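Local coordinates for protein alpha-L-rhamnosidase (Streptomyces avermitilis, PDB 3W5M) that hydrolyses terminal non-reducing alpha-L-rhamnose residues from rhamnosides, including citrus flavonoids and gum arabic, and also carries a calcium-dependent L-rhamnose-binding module, at residues T324-Y329 / A464-P469; G346-D349 / V354-Q357; W29-A34 / V90-A95. All coordinates share one frame; numbering follows the deposited sequence.

Contact 1: T324-Y329 / A464-P469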
ATOM      1  N   THR A 324      18.448  -6.332  -0.761  1.00 19.67           N
ATOM      2  CA  THR A 324      17.281  -6.147   0.096  1.00 19.84           C
ATOM      3  C   THR A 324      17.693  -5.298   1.300  1.00 18.71           C
ATOM      4  O   THR A 324      18.869  -4.927   1.446  1.00 18.34           O
ATOM      5  CB  THR A 324      16.646  -7.517   0.511  1.00 21.60           C
ATOM      6  OG1 THR A 324      15.429  -7.273   1.259  1.00 20.62           O
ATOM      7  CG2 THR A 324      17.627  -8.396   1.318  1.00 20.95           C
ATOM      8  N   ALA A 325      16.728  -4.921   2.139  1.00 17.84           N
ATOM      9  CA  ALA A 325      17.011  -4.164   3.337  1.00 17.14           C
ATOM     10  C   ALA A 325      16.009  -4.548   4.410  1.00 17.52           C
ATOM     11  O   ALA A 325      14.869  -4.915   4.114  1.00 17.64           O
ATOM     12  CB  ALA A 325      16.925  -2.650   3.060  1.00 17.46           C
ATOM     13  N   LEU A 326      16.467  -4.512   5.645  1.00 17.46           N
ATOM     14  CA  LEU A 326      15.541  -4.418   6.772  1.00 19.22           C
ATOM     15  C   LEU A 326      15.364  -2.939   6.998  1.00 17.10           C
ATOM     16  O   LEU A 326      16.212  -2.289   7.613  1.00 17.61           O
ATOM     17  CB  LEU A 326      16.094  -5.139   7.988  1.00 17.84           C
ATOM     18  CG  LEU A 326      16.227  -6.637   7.654  1.00 19.55           C
ATOM     19  CD1 LEU A 326      16.975  -7.333   8.772  1.00 21.57           C
ATOM     20  CD2 LEU A 326      14.867  -7.325   7.396  1.00 22.68           C
ATOM     21  N   GLY A 327      14.320  -2.381   6.390  1.00 16.64           N
ATOM     22  CA  GLY A 327      14.249  -0.917   6.206  1.00 16.34           C
ATOM     23  C   GLY A 327      13.933  -0.635   4.746  1.00 16.84           C
ATOM     24  O   GLY A 327      13.136  -1.356   4.134  1.00 16.90           O
ATOM     25  N   LEU A 328      14.575   0.382   4.165  1.00 16.03           N
ATOM     26  CA  LEU A 328      14.385   0.679   2.754  1.00 15.20           C
ATOM     27  C   LEU A 328      15.766   1.042   2.227  1.00 15.04           C
ATOM     28  O   LEU A 328      16.599   1.499   2.997  1.00 14.69           O
ATOM     29  CB  LEU A 328      13.479   1.920   2.537  1.00 15.96           C
ATOM     30  CG  LEU A 328      12.081   1.931   3.172  1.00 16.80           C
ATOM     31  CD1 LEU A 328      11.501   3.334   2.982  1.00 20.23           C
ATOM     32  CD2 LEU A 328      11.188   0.898   2.520  1.00 17.36           C
ATOM     33  N   TYR A 329      15.968   0.863   0.924  1.00 15.27           N
ATOM     34  CA  TYR A 329      17.264   1.197   0.330  1.00 15.51           C
ATOM     35  C   TYR A 329      17.058   1.748  -1.082  1.00 14.84           C
ATOM     36  O   TYR A 329      16.012   1.519  -1.734  1.00 15.53           O
ATOM     37  CB  TYR A 329      18.208  -0.020   0.301  1.00 15.37           C
ATOM     38  CG  TYR A 329      17.825  -1.024  -0.744  1.00 16.40           C
ATOM     39  CD1 TYR A 329      16.759  -1.933  -0.519  1.00 16.13           C
ATOM     40  CD2 TYR A 329      18.457  -1.047  -1.973  1.00 16.80           C
ATOM     41  CE1 TYR A 329      16.364  -2.821  -1.493  1.00 17.51           C
ATOM     42  CE2 TYR A 329      18.057  -1.942  -2.964  1.00 17.75           C
ATOM     43  CZ  TYR A 329      17.014  -2.829  -2.710  1.00 17.79           C
ATOM     44  OH  TYR A 329      16.611  -3.718  -3.674  1.00 18.48           O
ATOM     45  N   ALA A 464      24.884  -5.859  11.380  1.00 33.92           N
ATOM     46  CA  ALA A 464      23.568  -5.578  11.914  1.00 35.31           C
ATOM     47  C   ALA A 464      23.248  -6.524  13.070  1.00 38.28           C
ATOM     48  O   ALA A 464      23.688  -7.672  13.075  1.00 39.95           O
ATOM     49  CB  ALA A 464      22.551  -5.763  10.813  1.00 34.83           C
ATOM     50  N   ASP A 465      22.493  -6.037  14.044  1.00 39.66           N
ATOM     51  CA  ASP A 465      22.119  -6.844  15.207  1.00 43.38           C
ATOM     52  C   ASP A 465      20.650  -7.223  15.112  1.00 42.20           C
ATOM     53  O   ASP A 465      20.034  -7.670  16.083  1.00 41.58           O
ATOM     54  CB  ASP A 465      22.403  -6.078  16.509  1.00 47.37           C
ATOM     55  CG  ASP A 465      21.414  -4.950  16.760  1.00 53.32           C
ATOM     56  OD1 ASP A 465      21.062  -4.232  15.797  1.00 53.34           O
ATOM     57  OD2 ASP A 465      20.987  -4.780  17.925  1.00 56.03           O
ATOM     58  N   ASN A 466      20.109  -7.021  13.915  1.00 40.67           N
ATOM     59  CA  ASN A 466      18.742  -7.357  13.574  1.00 40.30           C
ATOM     60  C   ASN A 466      18.524  -8.868  13.541  1.00 40.54           C
ATOM     61  O   ASN A 466      19.382  -9.626  13.066  1.00 37.73           O
ATOM     62  CB  ASN A 466      18.421  -6.776  12.179  1.00 41.11           C
ATOM     63  CG  ASN A 466      18.821  -5.292  12.026  1.00 44.66           C
ATOM     64  OD1 ASN A 466      19.892  -4.863  12.445  1.00 49.26           O
ATOM     65  ND2 ASN A 466      17.963  -4.521  11.383  1.00 45.78           N
ATOM     66  N   ASP A 467      17.369  -9.313  14.028  1.00 42.53           N
ATOM     67  CA  ASP A 467      16.933 -10.685  13.793  1.00 42.04           C
ATOM     68  C   ASP A 467      16.952 -10.964  12.289  1.00 39.94           C
ATOM     69  O   ASP A 467      16.536 -10.124  11.493  1.00 36.60           O
ATOM     70  CB  ASP A 467      15.515 -10.897  14.346  1.00 50.26           C
ATOM     71  CG  ASP A 467      15.433 -10.684  15.857  1.00 56.90           C
ATOM     72  OD1 ASP A 467      16.066 -11.454  16.620  1.00 60.18           O
ATOM     73  OD2 ASP A 467      14.728  -9.746  16.284  1.00 60.20           O
ATOM     74  N   VAL A 468      17.467 -12.125  11.906  1.00 35.55           N
ATOM     75  CA  VAL A 468      17.529 -12.532  10.520  1.00 36.93           C
ATOM     76  C   VAL A 468      16.159 -13.085  10.118  1.00 36.54           C
ATOM     77  O   VAL A 468      15.640 -13.990  10.796  1.00 33.00           O
ATOM     78  CB  VAL A 468      18.604 -13.635  10.308  1.00 40.37           C
ATOM     79  CG1 VAL A 468      18.603 -14.114   8.870  1.00 39.11           C
ATOM     80  CG2 VAL A 468      19.998 -13.141  10.691  1.00 42.94           C
ATOM     81  N   PRO A 469      15.557 -12.554   9.028  1.00 34.94           N
ATOM     82  CA  PRO A 469      14.303 -13.132   8.523  1.00 34.86           C
ATOM     83  C   PRO A 469      14.479 -14.602   8.222  1.00 33.78           C
ATOM     84  O   PRO A 469      15.524 -14.985   7.709  1.00 32.82           O
ATOM     85  CB  PRO A 469      14.060 -12.402   7.191  1.00 33.91           C
ATOM     86  CG  PRO A 469      14.860 -11.149   7.284  1.00 36.44           C
ATOM     87  CD  PRO A 469      15.984 -11.365   8.264  1.00 37.45           C
TER

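Contact 2: G346-D349 / V354-Q357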
ATOM      1  N   GLY A 346       9.837  -3.145   0.277  1.00 17.23           N
ATOM      2  CA  GLY A 346       8.391  -3.272   0.556  1.00 18.35           C
ATOM      3  C   GLY A 346       8.172  -3.866   1.944  1.00 18.51           C
ATOM      4  O   GLY A 346       9.135  -4.175   2.639  1.00 18.10           O
ATOM      5  N   TRP A 347       6.898  -4.027   2.333  1.00 17.34           N
ATOM      6  CA  TRP A 347       6.522  -4.427   3.673  1.00 17.54           C
ATOM      7  C   TRP A 347       6.071  -5.889   3.680  1.00 17.66           C
ATOM      8  O   TRP A 347       5.117  -6.265   2.987  1.00 18.15           O
ATOM      9  CB  TRP A 347       5.329  -3.585   4.139  1.00 18.74           C
ATOM     10  CG  TRP A 347       4.941  -3.747   5.577  1.00 18.66           C
ATOM     11  CD1 TRP A 347       5.600  -4.430   6.553  1.00 19.13           C
ATOM     12  CD2 TRP A 347       3.828  -3.106   6.213  1.00 19.84           C
ATOM     13  NE1 TRP A 347       4.947  -4.285   7.761  1.00 19.20           N
ATOM     14  CE2 TRP A 347       3.845  -3.495   7.573  1.00 19.67           C
ATOM     15  CE3 TRP A 347       2.784  -2.290   5.745  1.00 20.07           C
ATOM     16  CZ2 TRP A 347       2.873  -3.065   8.487  1.00 21.57           C
ATOM     17  CZ3 TRP A 347       1.840  -1.838   6.645  1.00 20.60           C
ATOM     18  CH2 TRP A 347       1.879  -2.234   8.005  1.00 20.78           C
ATOM     19  N   THR A 348       6.810  -6.685   4.434  1.00 16.71           N
ATOM     20  CA  THR A 348       6.399  -8.042   4.813  1.00 17.18           C
ATOM     21  C   THR A 348       6.581  -8.192   6.327  1.00 17.53           C
ATOM     22  O   THR A 348       7.180  -7.314   6.982  1.00 16.83           O
ATOM     23  CB  THR A 348       7.191  -9.126   4.065  1.00 16.74           C
ATOM     24  OG1 THR A 348       8.605  -8.876   4.187  1.00 18.94           O
ATOM     25  CG2 THR A 348       6.784  -9.177   2.564  1.00 16.29           C
ATOM     26  N   ASP A 349       6.087  -9.296   6.914  1.00 18.72           N
ATOM     27  CA  ASP A 349       6.484  -9.558   8.295  1.00 20.00           C
ATOM     28  C   ASP A 349       7.962  -9.987   8.311  1.00 20.10           C
ATOM     29  O   ASP A 349       8.291 -11.170   8.054  1.00 19.86           O
ATOM     30  CB  ASP A 349       5.579 -10.626   8.958  1.00 22.40           C
ATOM     31  CG  ASP A 349       6.068 -11.028  10.371  1.00 25.73           C
ATOM     32  OD1 ASP A 349       7.110 -10.543  10.871  1.00 21.28           O
ATOM     33  OD2 ASP A 349       5.400 -11.889  10.990  1.00 29.60           O
ATOM     34  N   VAL A 354      11.676 -11.581   4.096  1.00 18.99           N
ATOM     35  CA  VAL A 354      11.967 -10.295   3.476  1.00 18.51           C
ATOM     36  C   VAL A 354      12.081 -10.563   1.969  1.00 18.70           C
ATOM     37  O   VAL A 354      12.548 -11.617   1.553  1.00 19.63           O
ATOM     38  CB  VAL A 354      13.220  -9.619   4.074  1.00 18.67           C
ATOM     39  CG1 VAL A 354      14.498 -10.364   3.722  1.00 19.40           C
ATOM     40  CG2 VAL A 354      13.292  -8.128   3.665  1.00 19.40           C
ATOM     41  N   GLN A 355      11.661  -9.606   1.151  1.00 18.25           N
ATOM     42  CA  GLN A 355      11.682  -9.806  -0.302  1.00 18.02           C
ATOM     43  C   GLN A 355      12.939  -9.137  -0.867  1.00 17.31           C
ATOM     44  O   GLN A 355      13.306  -8.075  -0.401  1.00 19.27           O
ATOM     45  CB  GLN A 355      10.412  -9.226  -0.936  1.00 19.42           C
ATOM     46  CG  GLN A 355       9.167  -9.960  -0.475  1.00 21.19           C
ATOM     47  CD  GLN A 355       7.970  -9.792  -1.395  1.00 23.89           C
ATOM     48  OE1 GLN A 355       7.547 -10.742  -2.102  1.00 25.32           O
ATOM     49  NE2 GLN A 355       7.427  -8.608  -1.397  1.00 22.05           N
ATOM     50  N   TYR A 356      13.609  -9.774  -1.820  1.00 17.34           N
ATOM     51  CA  TYR A 356      14.798  -9.151  -2.477  1.00 16.59           C
ATOM     52  C   TYR A 356      14.496  -8.818  -3.941  1.00 17.26           C
ATOM     53  O   TYR A 356      13.552  -9.365  -4.570  1.00 17.47           O
ATOM     54  CB  TYR A 356      16.061 -10.043  -2.363  1.00 16.88           C
ATOM     55  CG  TYR A 356      16.056 -11.258  -3.267  1.00 18.42           C
ATOM     56  CD1 TYR A 356      16.462 -11.167  -4.612  1.00 19.36           C
ATOM     57  CD2 TYR A 356      15.638 -12.506  -2.782  1.00 16.78           C
ATOM     58  CE1 TYR A 356      16.453 -12.279  -5.448  1.00 20.41           C
ATOM     59  CE2 TYR A 356      15.652 -13.635  -3.603  1.00 18.05           C
ATOM     60  CZ  TYR A 356      16.053 -13.519  -4.928  1.00 20.58           C
ATOM     61  OH  TYR A 356      16.035 -14.601  -5.775  1.00 21.60           O
ATOM     62  N   GLN A 357      15.287  -7.889  -4.472  1.00 17.94           N
ATOM     63  CA  GLN A 357      15.131  -7.384  -5.846  1.00 18.39           C
ATOM     64  C   GLN A 357      16.346  -7.793  -6.656  1.00 17.99           C
ATOM     65  O   GLN A 357      17.435  -7.962  -6.107  1.00 18.24           O
ATOM     66  CB  GLN A 357      14.983  -5.841  -5.878  1.00 18.51           C
ATOM     67  CG  GLN A 357      13.762  -5.264  -5.134  1.00 18.65           C
ATOM     68  CD  GLN A 357      13.760  -5.537  -3.647  1.00 17.51           C
ATOM     69  OE1 GLN A 357      14.687  -5.137  -2.926  1.00 18.11           O
ATOM     70  NE2 GLN A 357      12.734  -6.278  -3.174  1.00 16.66           N
TER
HETATM   71  O   HOH W   1      10.020  -7.530   2.238  1.00 17.21           O

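Contact 3: W29-A34 / V90-A95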
ATOM      1  N   TRP A  29      -0.029 -18.062 -22.952  1.00 21.56           N
ATOM      2  CA  TRP A  29       0.062 -17.669 -24.377  1.00 22.85           C
ATOM      3  C   TRP A  29      -1.268 -17.168 -24.952  1.00 24.56           C
ATOM      4  O   TRP A  29      -2.009 -17.919 -25.587  1.00 24.99           O
ATOM      5  CB  TRP A  29       0.721 -18.764 -25.248  1.00 22.89           C
ATOM      6  CG  TRP A  29       0.208 -20.180 -25.033  1.00 22.99           C
ATOM      7  CD1 TRP A  29      -0.837 -20.785 -25.676  1.00 23.49           C
ATOM      8  CD2 TRP A  29       0.751 -21.163 -24.143  1.00 21.76           C
ATOM      9  NE1 TRP A  29      -0.990 -22.076 -25.215  1.00 22.40           N
ATOM     10  CE2 TRP A  29      -0.031 -22.333 -24.284  1.00 21.39           C
ATOM     11  CE3 TRP A  29       1.810 -21.160 -23.221  1.00 20.81           C
ATOM     12  CZ2 TRP A  29       0.217 -23.498 -23.557  1.00 20.20           C
ATOM     13  CZ3 TRP A  29       2.085 -22.335 -22.523  1.00 21.84           C
ATOM     14  CH2 TRP A  29       1.276 -23.483 -22.680  1.00 21.45           C
ATOM     15  N   PRO A  30      -1.570 -15.879 -24.733  1.00 24.00           N
ATOM     16  CA  PRO A  30      -2.716 -15.307 -25.436  1.00 25.35           C
ATOM     17  C   PRO A  30      -2.528 -15.543 -26.947  1.00 24.85           C
ATOM     18  O   PRO A  30      -1.386 -15.519 -27.453  1.00 23.95           O
ATOM     19  CB  PRO A  30      -2.625 -13.803 -25.107  1.00 25.09           C
ATOM     20  CG  PRO A  30      -1.691 -13.684 -23.936  1.00 24.36           C
ATOM     21  CD  PRO A  30      -0.772 -14.870 -24.016  1.00 23.84           C
ATOM     22  N   MET A  31      -3.612 -15.815 -27.656  1.00 23.97           N
ATOM     23  CA  MET A  31      -3.512 -16.026 -29.097  1.00 24.49           C
ATOM     24  C   MET A  31      -4.389 -15.021 -29.849  1.00 25.33           C
ATOM     25  O   MET A  31      -5.342 -14.493 -29.297  1.00 25.66           O
ATOM     26  CB  MET A  31      -3.904 -17.454 -29.452  1.00 24.33           C
ATOM     27  CG  MET A  31      -2.890 -18.521 -29.025  1.00 26.95           C
ATOM     28  SD  MET A  31      -3.722 -20.127 -28.820  1.00 31.44           S
ATOM     29  CE  MET A  31      -4.562 -19.885 -27.253  1.00 29.22           C
ATOM     30  N   ALA A  32      -4.045 -14.750 -31.104  1.00 26.60           N
ATOM     31  CA  ALA A  32      -4.839 -13.835 -31.937  1.00 28.58           C
ATOM     32  C   ALA A  32      -5.175 -14.495 -33.254  1.00 28.42           C
ATOM     33  O   ALA A  32      -4.378 -15.264 -33.792  1.00 30.09           O
ATOM     34  CB  ALA A  32      -4.085 -12.530 -32.175  1.00 30.57           C
ATOM     35  N   SER A  33      -6.374 -14.227 -33.762  1.00 30.59           N
ATOM     36  CA  SER A  33      -6.779 -14.781 -35.060  1.00 33.14           C
ATOM     37  C   SER A  33      -7.830 -13.875 -35.649  1.00 34.35           C
ATOM     38  O   SER A  33      -8.793 -13.529 -34.959  1.00 32.76           O
ATOM     39  CB  SER A  33      -7.375 -16.188 -34.897  1.00 33.82           C
ATOM     40  OG  SER A  33      -8.151 -16.587 -36.032  1.00 35.74           O
ATOM     41  N   ALA A  34      -7.666 -13.533 -36.925  1.00 34.38           N
ATOM     42  CA  ALA A  34      -8.696 -12.784 -37.665  1.00 37.11           C
ATOM     43  C   ALA A  34      -9.968 -13.629 -37.953  1.00 39.78           C
ATOM     44  O   ALA A  34     -11.051 -13.070 -38.137  1.00 41.76           O
ATOM     45  CB  ALA A  34      -8.118 -12.200 -38.958  1.00 37.09           C
ATOM     46  N   VAL A  90       6.549 -21.290 -27.513  1.00 26.37           N
ATOM     47  CA  VAL A  90       5.420 -22.210 -27.566  1.00 24.63           C
ATOM     48  C   VAL A  90       4.763 -22.123 -28.962  1.00 27.15           C
ATOM     49  O   VAL A  90       4.869 -21.096 -29.664  1.00 28.44           O
ATOM     50  CB  VAL A  90       4.382 -21.896 -26.445  1.00 26.69           C
ATOM     51  CG1 VAL A  90       3.788 -20.492 -26.591  1.00 26.46           C
ATOM     52  CG2 VAL A  90       3.281 -22.929 -26.386  1.00 23.81           C
ATOM     53  N   ARG A  91       4.115 -23.206 -29.348  1.00 25.76           N
ATOM     54  CA  ARG A  91       3.275 -23.245 -30.536  1.00 30.49           C
ATOM     55  C   ARG A  91       2.073 -24.071 -30.174  1.00 29.06           C
ATOM     56  O   ARG A  91       2.113 -24.863 -29.231  1.00 29.01           O
ATOM     57  CB  ARG A  91       4.004 -23.829 -31.765  1.00 30.47           C
ATOM     58  CG  ARG A  91       4.429 -25.277 -31.631  1.00 32.47           C
ATOM     59  CD  ARG A  91       4.690 -25.853 -33.013  1.00 35.65           C
ATOM     60  NE  ARG A  91       5.262 -27.188 -32.938  1.00 37.83           N
ATOM     61  CZ  ARG A  91       5.795 -27.822 -33.975  1.00 41.22           C
ATOM     62  NH1 ARG A  91       5.828 -27.220 -35.160  1.00 36.61           N
ATOM     63  NH2 ARG A  91       6.291 -29.050 -33.821  1.00 39.09           N
ATOM     64  N   VAL A  92       0.980 -23.849 -30.889  1.00 28.35           N
ATOM     65  CA  VAL A  92      -0.257 -24.538 -30.587  1.00 29.00           C
ATOM     66  C   VAL A  92      -0.870 -25.076 -31.867  1.00 32.75           C
ATOM     67  O   VAL A  92      -0.516 -24.639 -32.977  1.00 36.14           O
ATOM     68  CB  VAL A  92      -1.286 -23.570 -29.943  1.00 29.14           C
ATOM     69  CG1 VAL A  92      -0.757 -22.970 -28.646  1.00 26.26           C
ATOM     70  CG2 VAL A  92      -1.648 -22.466 -30.923  1.00 29.09           C
ATOM     71  N   TRP A  93      -1.808 -25.990 -31.685  1.00 31.24           N
ATOM     72  CA  TRP A  93      -2.628 -26.548 -32.744  1.00 37.19           C
ATOM     73  C   TRP A  93      -4.077 -26.121 -32.515  1.00 37.74           C
ATOM     74  O   TRP A  93      -4.623 -26.301 -31.413  1.00 40.62           O
ATOM     75  CB  TRP A  93      -2.515 -28.079 -32.746  1.00 34.78           C
ATOM     76  CG  TRP A  93      -1.156 -28.568 -33.216  1.00 36.49           C
ATOM     77  CD1 TRP A  93      -0.850 -29.068 -34.462  1.00 37.54           C
ATOM     78  CD2 TRP A  93       0.076 -28.602 -32.460  1.00 35.85           C
ATOM     79  NE1 TRP A  93       0.486 -29.395 -34.523  1.00 37.58           N
ATOM     80  CE2 TRP A  93       1.076 -29.122 -33.313  1.00 35.93           C
ATOM     81  CE3 TRP A  93       0.428 -28.247 -31.147  1.00 34.82           C
ATOM     82  CZ2 TRP A  93       2.411 -29.287 -32.893  1.00 36.31           C
ATOM     83  CZ3 TRP A  93       1.745 -28.408 -30.737  1.00 32.92           C
ATOM     84  CH2 TRP A  93       2.719 -28.933 -31.600  1.00 34.33           C
ATOM     85  N   ASP A  94      -4.692 -25.539 -33.545  1.00 36.23           N
ATOM     86  CA  ASP A  94      -6.121 -25.190 -33.491  1.00 39.29           C
ATOM     87  C   ASP A  94      -6.980 -26.459 -33.513  1.00 38.16           C
ATOM     88  O   ASP A  94      -6.449 -27.557 -33.596  1.00 42.34           O
ATOM     89  CB  ASP A  94      -6.497 -24.213 -34.615  1.00 38.36           C
ATOM     90  CG  ASP A  94      -6.146 -24.740 -36.009  1.00 43.31           C
ATOM     91  OD1 ASP A  94      -6.257 -25.965 -36.241  1.00 42.47           O
ATOM     92  OD2 ASP A  94      -5.759 -23.925 -36.878  1.00 44.82           O
ATOM     93  N   ALA A  95      -8.298 -26.312 -33.453  1.00 39.12           N
ATOM     94  CA  ALA A  95      -9.207 -27.464 -33.383  1.00 42.14           C
ATOM     95  C   ALA A  95      -9.232 -28.342 -34.651  1.00 43.44           C
ATOM     96  O   ALA A  95      -9.789 -29.432 -34.635  1.00 44.88           O
ATOM     97  CB  ALA A  95     -10.607 -27.003 -33.027  1.00 39.85           C
TER

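Contact 1: T324-Y329 / A464-P469
Leu326 carries this contact almost alone, spreading its two methyl branches over Asn466, the backbone of Asp467 and the ring of Pro469. The interaction is chiefly apolar. CG of Leu326 lies anti to its own carbonyl carbon (chi1 -63°), and CD1 prolongs the extended chain, anti to CA; the fork thus opens toward the loop 464-469. CD2 reaches out to CG of the Pro469 ring, 3.8 Å away. The other branch, CD1, packs on CB of Asn466 at 3.7 Å and lies 3.9 Å from the carbonyl O of Asp467. Leucine suits the place because its forked end can touch two separate points of an irregular chain, while proline offers a rigid hydrocarbon rim in a loop without helix or strand.

Asn466 adds a polar component directed elsewhere. Its side chain slides past that of Leu326 in the opposite sense, bringing ND2 within 3.9 Å of Leu326 CB, a packing contact. The amide donates to the carbonyl O of Arg396 and makes a weak hydrogen bond with Tyr381 OH. Asparagine therefore ties the loop to neighbouring parts of the domain while giving its aliphatic CB to the leucine.

Backbone conformation matters at the turn. Leu326 is hydrogen-bonded through its backbone to Ala398 in the adjacent strand, and Gly327 follows with phi 129° and psi -140°, where a beta carbon would press against the carbonyl O of Leu326. Glycine accepts this bend, by which the chain leaves strand 316-326 for strand 328-333 in another sheet. Loop 464-469 likewise passes between these two sheets, from strand 459-463 to strand 471-474. Two such crossings packed side by side are consistent with the rim of a jelly-roll beta-sandwich.

Contact 2: G346-D349 / V354-Q357
Loop 346-349 and strand 354-357 draw closest at Thr348 and Val354, whose CA atoms are 6.2 Å apart, and without any direct hydrogen bond between them a buried water joins the two, chiefly from the Thr348 hydroxyl to the Gln355 N-H. That water donates to Thr348 OG1 at 2.8 Å and accepts from the backbone N of Gln355 at 2.9 Å; its link to the carbonyl O of Gly346, at 3.5 Å, is weak. Gly346 itself has a positive phi of 97°, where a beta carbon would collide with the preceding carbonyl O.

Thr348 has two different ends. OG1 sits between its backbone N and carbonyl carbon (chi1 51°), close over CA of Val354 at 3.7 Å, and besides accepting from the water it bonds to the carbonyl O of Arg353. Its methyl, CG2, rests on CG of Gln355 at 3.9 Å, the two side chains crossing obliquely. Gln355 runs extended beyond CG and carries its amide past the methyl: OE1 accepts from Val476 N, and NE2 donates to Asp477 OD1.

Threonine thus supplies both a hydroxyl and a methyl, and glutamine both an aliphatic stem and a two-sided amide. Since the touching residues are buried, the chemistry implies that the water satisfies the Gln355 N-H and probably helps hold the loop against the strand.

Contact 3: W29-A34 / V90-A95
The N-terminal immunoglobulin-like domain, consistent with a fibronectin type III fold, is a two-sheet sandwich, and this contact joins its sheets: strand 26-32 faces strand 85-94, and the side chains between them form buried core. Trp29 is the main element. Its CG stands between the backbone N and the carbonyl carbon (chi1 47°), and the ring is turned roughly perpendicular beyond that, which offers a broad face to Val90.

Val90 uses both branches. CG2 sits over the six-membered ring, 3.8 Å from its centroid and only 10° off the normal, a well-centred CH-pi contact, while CG1 packs on CB of Trp29 at 3.8 Å. A beta-branched residue fits here because it favours the extended strand and places two methyls on the same indole.

Val92, on the same side of the strand as Val90, approaches the pyrrole part of the ring obliquely. Its CG1 lies 3.7 Å from Trp29 CD1 and 3.6 Å from NE1, by packing alone, since the N-H is given to Gln40 OE1 on strand 40-48. Even the polar atom of the indole thus helps tie the two sheets together. The second methyl, CG2, meets SD of Met31 at 3.8 Å; with CG beside its backbone N (chi1 -71°) and its chain nearly extended, methionine brings SD across the valine. Alternate residues, Trp29 and Met31 against Val90 and Val92, interlock without a hydrogen bond between the strands. A core tryptophan on strand B, to which strand 26-32 probably corresponds, packed against the facing sheet, is a hallmark of the fibronectin type III fold.

Along the chain contact 3 comes first and is complete before contact 1 opens; contact 2 falls within the long span between the two segments of contact 1. Contacts 1 and 2 belong to one domain, their centres 10 Å apart, and they share a sheet in which strands 316-326 and 353-360 are neighbours. They touch directly: Thr324 OG1 lies 2.8 Å from Gln355 O, a probable hydrogen bond. Contact 3 stands apart in the N-terminal domain, its centre about 46 Å from that of contact 1 and about 37 Å from that of contact 2. The first two therefore lie side by side in one beta domain, whereas the third belongs to a separate module of this six-domain enzyme.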